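Dihydroneopterin aldolase (Burkholderia thailandensis, PDB 3V9O) belongs to the dihydroneopterin aldolase family of small alpha/beta proteins and holds guanine in a pocket built between two subunits of a four-chain assembly. Local coordinates at residues D67-E71 with V72-D76; L106-D109 with A110-A113. All blocks are in the same frame, centred on the assembly; numbering follows the deposited sequence.

Interaction 1: residues D67-E71 with V72-D76. With GUN (guanine), chain G.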
loop_
_atom_site.group_PDB
_atom_site.type_symbol
_atom_site.label_atom_id
_atom_site.label_comp_id
_atom_site.label_asym_id
_atom_site.label_seq_id
_atom_site.Cartn_x
_atom_site.Cartn_y
_atom_site.Cartn_z
ATOM N N ASP A 67 -16.167 19.337 18.649
ATOM C CA ASP A 67 -16.231 17.877 18.845
ATOM C C ASP A 67 -17.662 17.327 18.746
ATOM O O ASP A 67 -18.025 16.424 19.486
ATOM C CB ASP A 67 -15.566 17.502 20.174
ATOM C CG ASP A 67 -15.155 16.013 20.244
ATOM O OD1 ASP A 67 -14.965 15.349 19.227
ATOM O OD2 ASP A 67 -14.983 15.577 21.403
ATOM N N LYS A 68 -18.435 17.848 17.795
ATOM C CA LYS A 68 -19.825 17.376 17.566
ATOM C C LYS A 68 -20.032 16.709 16.223
ATOM O O LYS A 68 -19.486 17.130 15.215
ATOM C CB LYS A 68 -20.797 18.556 17.689
ATOM C CG LYS A 68 -20.969 19.007 19.121
ATOM C CD LYS A 68 -21.816 20.273 19.221
ATOM C CE LYS A 68 -21.805 20.910 20.642
ATOM N NZ LYS A 68 -22.159 19.967 21.756
ATOM N N LEU A 69 -20.794 15.618 16.212
ATOM C CA LEU A 69 -20.982 14.806 15.046
ATOM C C LEU A 69 -21.557 15.617 13.873
ATOM O O LEU A 69 -21.230 15.340 12.715
ATOM C CB LEU A 69 -21.896 13.593 15.381
ATOM C CG LEU A 69 -22.048 12.572 14.253
ATOM C CD1 LEU A 69 -20.733 11.952 13.714
ATOM C CD2 LEU A 69 -23.028 11.469 14.764
ATOM N N ARG A 70 -22.419 16.598 14.158
ATOM C CA ARG A 70 -22.997 17.435 13.112
ATOM C C ARG A 70 -21.944 18.223 12.329
ATOM O O ARG A 70 -22.247 18.743 11.268
ATOM C CB ARG A 70 -24.043 18.408 13.687
ATOM C CG ARG A 70 -23.473 19.384 14.710
ATOM C CD ARG A 70 -24.512 20.420 15.127
ATOM N NE ARG A 70 -24.146 21.187 16.321
ATOM C CZ ARG A 70 -23.136 22.063 16.405
ATOM N NH1 ARG A 70 -22.328 22.298 15.368
ATOM N NH2 ARG A 70 -22.936 22.714 17.552
ATOM N N GLU A 71 -20.727 18.343 12.871
ATOM C CA GLU A 71 -19.655 19.082 12.202
ATOM C C GLU A 71 -18.917 18.266 11.141
ATOM O O GLU A 71 -18.027 18.793 10.467
ATOM C CB GLU A 71 -18.619 19.559 13.223
ATOM C CG GLU A 71 -19.182 20.558 14.199
ATOM C CD GLU A 71 -18.100 21.032 15.104
ATOM O OE1 GLU A 71 -17.818 20.293 16.049
ATOM O OE2 GLU A 71 -17.472 22.102 14.866
ATOM N N VAL A 72 -19.175 16.952 11.080
ATOM C CA VAL A 72 -18.465 16.101 10.137
ATOM C C VAL A 72 -19.399 15.243 9.290
ATOM O O VAL A 72 -20.635 15.234 9.501
ATOM C CB VAL A 72 -17.464 15.177 10.882
ATOM C CG1 VAL A 72 -16.495 15.952 11.740
ATOM C CG2 VAL A 72 -18.162 14.137 11.758
ATOM N N VAL A 73 -18.838 14.591 8.270
ATOM C CA VAL A 73 -19.578 13.587 7.492
ATOM C C VAL A 73 -19.522 12.277 8.283
ATOM O O VAL A 73 -18.463 11.764 8.565
ATOM C CB VAL A 73 -18.971 13.369 6.077
ATOM C CG1 VAL A 73 -19.643 12.165 5.399
ATOM C CG2 VAL A 73 -19.151 14.651 5.228
ATOM N N ASP A 74 -20.691 11.814 8.733
ATOM C CA ASP A 74 -20.784 10.589 9.547
ATOM C C ASP A 74 -20.282 9.386 8.753
ATOM O O ASP A 74 -20.832 9.049 7.689
ATOM C CB ASP A 74 -22.241 10.399 9.926
ATOM C CG ASP A 74 -22.461 9.317 10.983
ATOM O OD1 ASP A 74 -21.675 8.371 11.050
ATOM O OD2 ASP A 74 -23.513 9.418 11.682
ATOM N N TYR A 75 -19.229 8.742 9.201
ATOM C CA TYR A 75 -18.688 7.649 8.445
ATOM C C TYR A 75 -19.541 6.375 8.450
ATOM O O TYR A 75 -19.278 5.483 7.616
ATOM C CB TYR A 75 -17.230 7.358 8.895
ATOM C CG TYR A 75 -16.961 7.042 10.342
ATOM C CD1 TYR A 75 -17.755 6.163 11.074
ATOM C CD2 TYR A 75 -15.821 7.561 10.965
ATOM C CE1 TYR A 75 -17.419 5.850 12.407
ATOM C CE2 TYR A 75 -15.488 7.258 12.280
ATOM C CZ TYR A 75 -16.317 6.407 12.999
ATOM O OH TYR A 75 -15.946 6.121 14.289
ATOM N N ASP A 76 -20.621 6.351 9.232
ATOM C CA ASP A 76 -21.603 5.258 9.126
ATOM C C ASP A 76 -22.244 5.191 7.727
ATOM O O ASP A 76 -22.814 4.156 7.375
ATOM C CB ASP A 76 -22.720 5.369 10.158
ATOM C CG ASP A 76 -22.260 5.063 11.604
ATOM O OD1 ASP A 76 -21.129 4.592 11.850
ATOM O OD2 ASP A 76 -23.101 5.311 12.492
HETATM N N9 GUN G . -19.905 8.279 13.298
HETATM C C8 GUN G . -19.783 7.817 14.601
HETATM N N7 GUN G . -18.574 8.214 15.210
HETATM C C5 GUN G . -18.001 9.002 14.230
HETATM C C6 GUN G . -16.718 9.726 14.202
HETATM O O6 GUN G . -15.905 9.776 15.139
HETATM N N1 GUN G . -16.433 10.416 13.025
HETATM C C2 GUN G . -17.253 10.362 11.899
HETATM N N2 GUN G . -16.866 11.001 10.745
HETATM N N3 GUN G . -18.476 9.674 11.912
HETATM C C4 GUN G . -18.769 9.018 13.090
#
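Leu69 and Val72 meet through their branch ends, Leu69 CD1 lying 3.9 Å from Val72 CG2, and together they cover one face of the bound guanine. CD1 reaches to 3.6 Å from guanine C4, over the middle of the fused rings, while CG2 lies above the exocyclic N2. The Leu69 branch point is turned anti to the backbone N (chi1 -174°), which carries CD1 over the base and lets CD2 touch Asp74 OD2. On the opposite face lies the phenol ring of Tyr75, nearly parallel to the base and centred beneath C4; chi1 57° folds the ring back under the base that Tyr75 N bonds. Between these two covers the edge of guanine is read by three successive residues. Guanine N2 donates to Val73 O at 2.8 Å. Tyr75 N donates to guanine N3 at 3.0 Å. Guanine N9 donates to Asp74 OD1 at 2.9 Å. Asp74 OD1 carries a second bond, from Asp76 N at 2.9 Å, which comes from above the carboxylate plane; this capping bond at the entry to helix 76-87, together with the bond from N9, helps to hold OD1 in place. Behind the apolar face, residues 69-71 form a 3-10 turn, closed where Val72 N donates to Leu69 O at 3.1 Å. The turn is braced at its start by Glu71, whose OE1 accepts from Lys68 N at 3.1 Å and also from Glu66 N, while OE2 takes Val65 N. Glu95 and Gln94 of a second subunit bond the base too, and Leu93 of that subunit packs on Leu69. A pocket shared between two subunits, with the base held between a tyrosine and aliphatic side chains, is characteristic of ligand sites in this T-fold family.

Interaction 2: residues L106-D109 with A110-A113; sequences LAHD and AVRA. With EDO (1,2-ethanediol), chain B.
His108 and Val111 bracket a type I beta turn that reverses the chain between helix 94-106 and strand 113-120, the end-to-end directions of 106-109 and 110-113 lying 152° apart. The turn is closed by one backbone bond, Val111 N to His108 O at 3.1 Å, nearly straight at the hydrogen (165°). Just before it, Ala107 is the centre of an inverse gamma turn with a weak bond from His108 N to Leu106 O.

Apolar contacts fill the inner side of the reversal. Val111 CG2 rests on His108 CB at 3.8 Å and approaches the imidazole obliquely. With chi1 at 173°, the other branch, CG1, swings away from the backbone N and faces Leu106, whose CD2 is a loose 4.4 Å away. The same Leu106 methyl also approaches Ala113 CA, and Val111 also packs on Leu55 of strand 47-58.

Where the chain enters the sheet, Arg112 and Ala113 both face Phe56 in a classic beta bulge. Polar contacts gather on the Arg112 side chain, which is bent at chi2 and chi3. Its NH1 is claimed by Asp21 in a salt bridge and by Arg18 O. The edge formed by NE and NH2 holds a 1,2-ethanediol that is likely a crystallisation additive: NE donates to O2 at 3.1 Å, and NH2 donates to O1 at 3.1 Å, with O1 in the guanidinium plane.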
loop_
_atom_site.group_PDB
_atom_site.type_symbol
_atom_site.label_atom_id
_atom_site.label_comp_id
_atom_site.label_asym_id
_atom_site.label_seq_id
_atom_site.Cartn_x
_atom_site.Cartn_y
_atom_site.Cartn_z
ATOM N N LEU A 106 -21.073 8.746 -3.900
ATOM C CA LEU A 106 -20.822 10.021 -4.570
ATOM C C LEU A 106 -22.015 10.927 -4.470
ATOM O O LEU A 106 -21.864 12.133 -4.676
ATOM C CB LEU A 106 -20.529 9.804 -6.040
ATOM C CG LEU A 106 -19.122 9.306 -6.256
ATOM C CD1 LEU A 106 -19.067 8.711 -7.699
ATOM C CD2 LEU A 106 -18.051 10.387 -6.030
ATOM N N ALA A 107 -23.216 10.421 -4.164
ATOM C CA ALA A 107 -24.430 11.244 -4.249
ATOM C C ALA A 107 -24.658 12.066 -2.983
ATOM O O ALA A 107 -25.744 12.082 -2.407
ATOM C CB ALA A 107 -25.662 10.346 -4.567
ATOM N N HIS A 108 -23.610 12.760 -2.514
ATOM C CA HIS A 108 -23.631 13.514 -1.257
ATOM C C HIS A 108 -22.810 14.766 -1.509
ATOM O O HIS A 108 -21.706 14.702 -2.084
ATOM C CB HIS A 108 -23.052 12.725 -0.096
ATOM C CG HIS A 108 -23.817 11.493 0.222
ATOM N ND1 HIS A 108 -25.002 11.499 0.943
ATOM C CD2 HIS A 108 -23.629 10.225 -0.209
ATOM C CE1 HIS A 108 -25.489 10.263 0.965
ATOM N NE2 HIS A 108 -24.671 9.472 0.275
ATOM N N ASP A 109 -23.326 15.920 -1.121
ATOM C CA ASP A 109 -22.645 17.176 -1.374
ATOM C C ASP A 109 -21.219 17.241 -0.808
ATOM O O ASP A 109 -20.344 17.903 -1.369
ATOM C CB ASP A 109 -23.455 18.301 -0.799
ATOM C CG ASP A 109 -24.752 18.511 -1.556
ATOM O OD1 ASP A 109 -25.719 17.896 -1.142
ATOM O OD2 ASP A 109 -24.785 19.314 -2.496
ATOM N N ALA A 110 -20.989 16.624 0.348
ATOM C CA ALA A 110 -19.682 16.792 0.984
ATOM C C ALA A 110 -18.714 15.695 0.572
ATOM O O ALA A 110 -17.623 15.640 1.200
ATOM C CB ALA A 110 -19.860 16.853 2.506
ATOM N N VAL A 111 -19.057 14.813 -0.394
ATOM C CA VAL A 111 -18.126 13.802 -0.874
ATOM C C VAL A 111 -17.470 14.317 -2.162
ATOM O O VAL A 111 -18.164 14.622 -3.167
ATOM C CB VAL A 111 -18.856 12.482 -1.073
ATOM C CG1 VAL A 111 -17.953 11.447 -1.748
ATOM C CG2 VAL A 111 -19.348 11.929 0.319
ATOM N N ARG A 112 -16.143 14.405 -2.168
ATOM C CA ARG A 112 -15.333 14.808 -3.313
ATOM C C ARG A 112 -14.971 13.613 -4.175
ATOM O O ARG A 112 -14.870 13.712 -5.389
ATOM C CB ARG A 112 -14.066 15.443 -2.789
ATOM C CG ARG A 112 -12.913 15.670 -3.772
ATOM C CD ARG A 112 -13.177 16.899 -4.610
ATOM N NE ARG A 112 -13.581 18.104 -3.859
ATOM C CZ ARG A 112 -12.738 18.930 -3.220
ATOM N NH1 ARG A 112 -11.422 18.702 -3.230
ATOM N NH2 ARG A 112 -13.222 20.005 -2.584
ATOM N N ALA A 113 -14.710 12.444 -3.547
ATOM C CA ALA A 113 -14.255 11.262 -4.288
ATOM C C ALA A 113 -14.533 10.004 -3.501
ATOM O O ALA A 113 -14.678 10.100 -2.249
ATOM C CB ALA A 113 -12.758 11.324 -4.587
HETATM C C1 EDO B . -17.432 19.411 -2.037
HETATM O O1 EDO B . -16.335 20.287 -2.362
HETATM C C2 EDO B . -17.152 18.037 -2.632
HETATM O O2 EDO B . -16.643 18.083 -3.989
#

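Both interactions are local turns that prepare a regular element: 67-71 with 72-76 leads into helix 76-87, whereas 106-109 with 110-113 takes the chain from helix 94-106 into strand 113-120. Interaction 1 lies at the surface of its own chain and gains a second subunit as neighbour; its chemistry is recognition, with backbone and carboxylate groups facing a ligand. Interaction 2 is partly buried, touches no other protein chain of the assembly, and combines a turn bond with aliphatic packing, partly against strand 47-58. The two loops meet, Val73 CG2 lying 3.6 Å from Ala110 CB, which sets the turn of interaction 2 behind the guanine-binding loop, with the side chain of Ala110 about 11 Å from guanine.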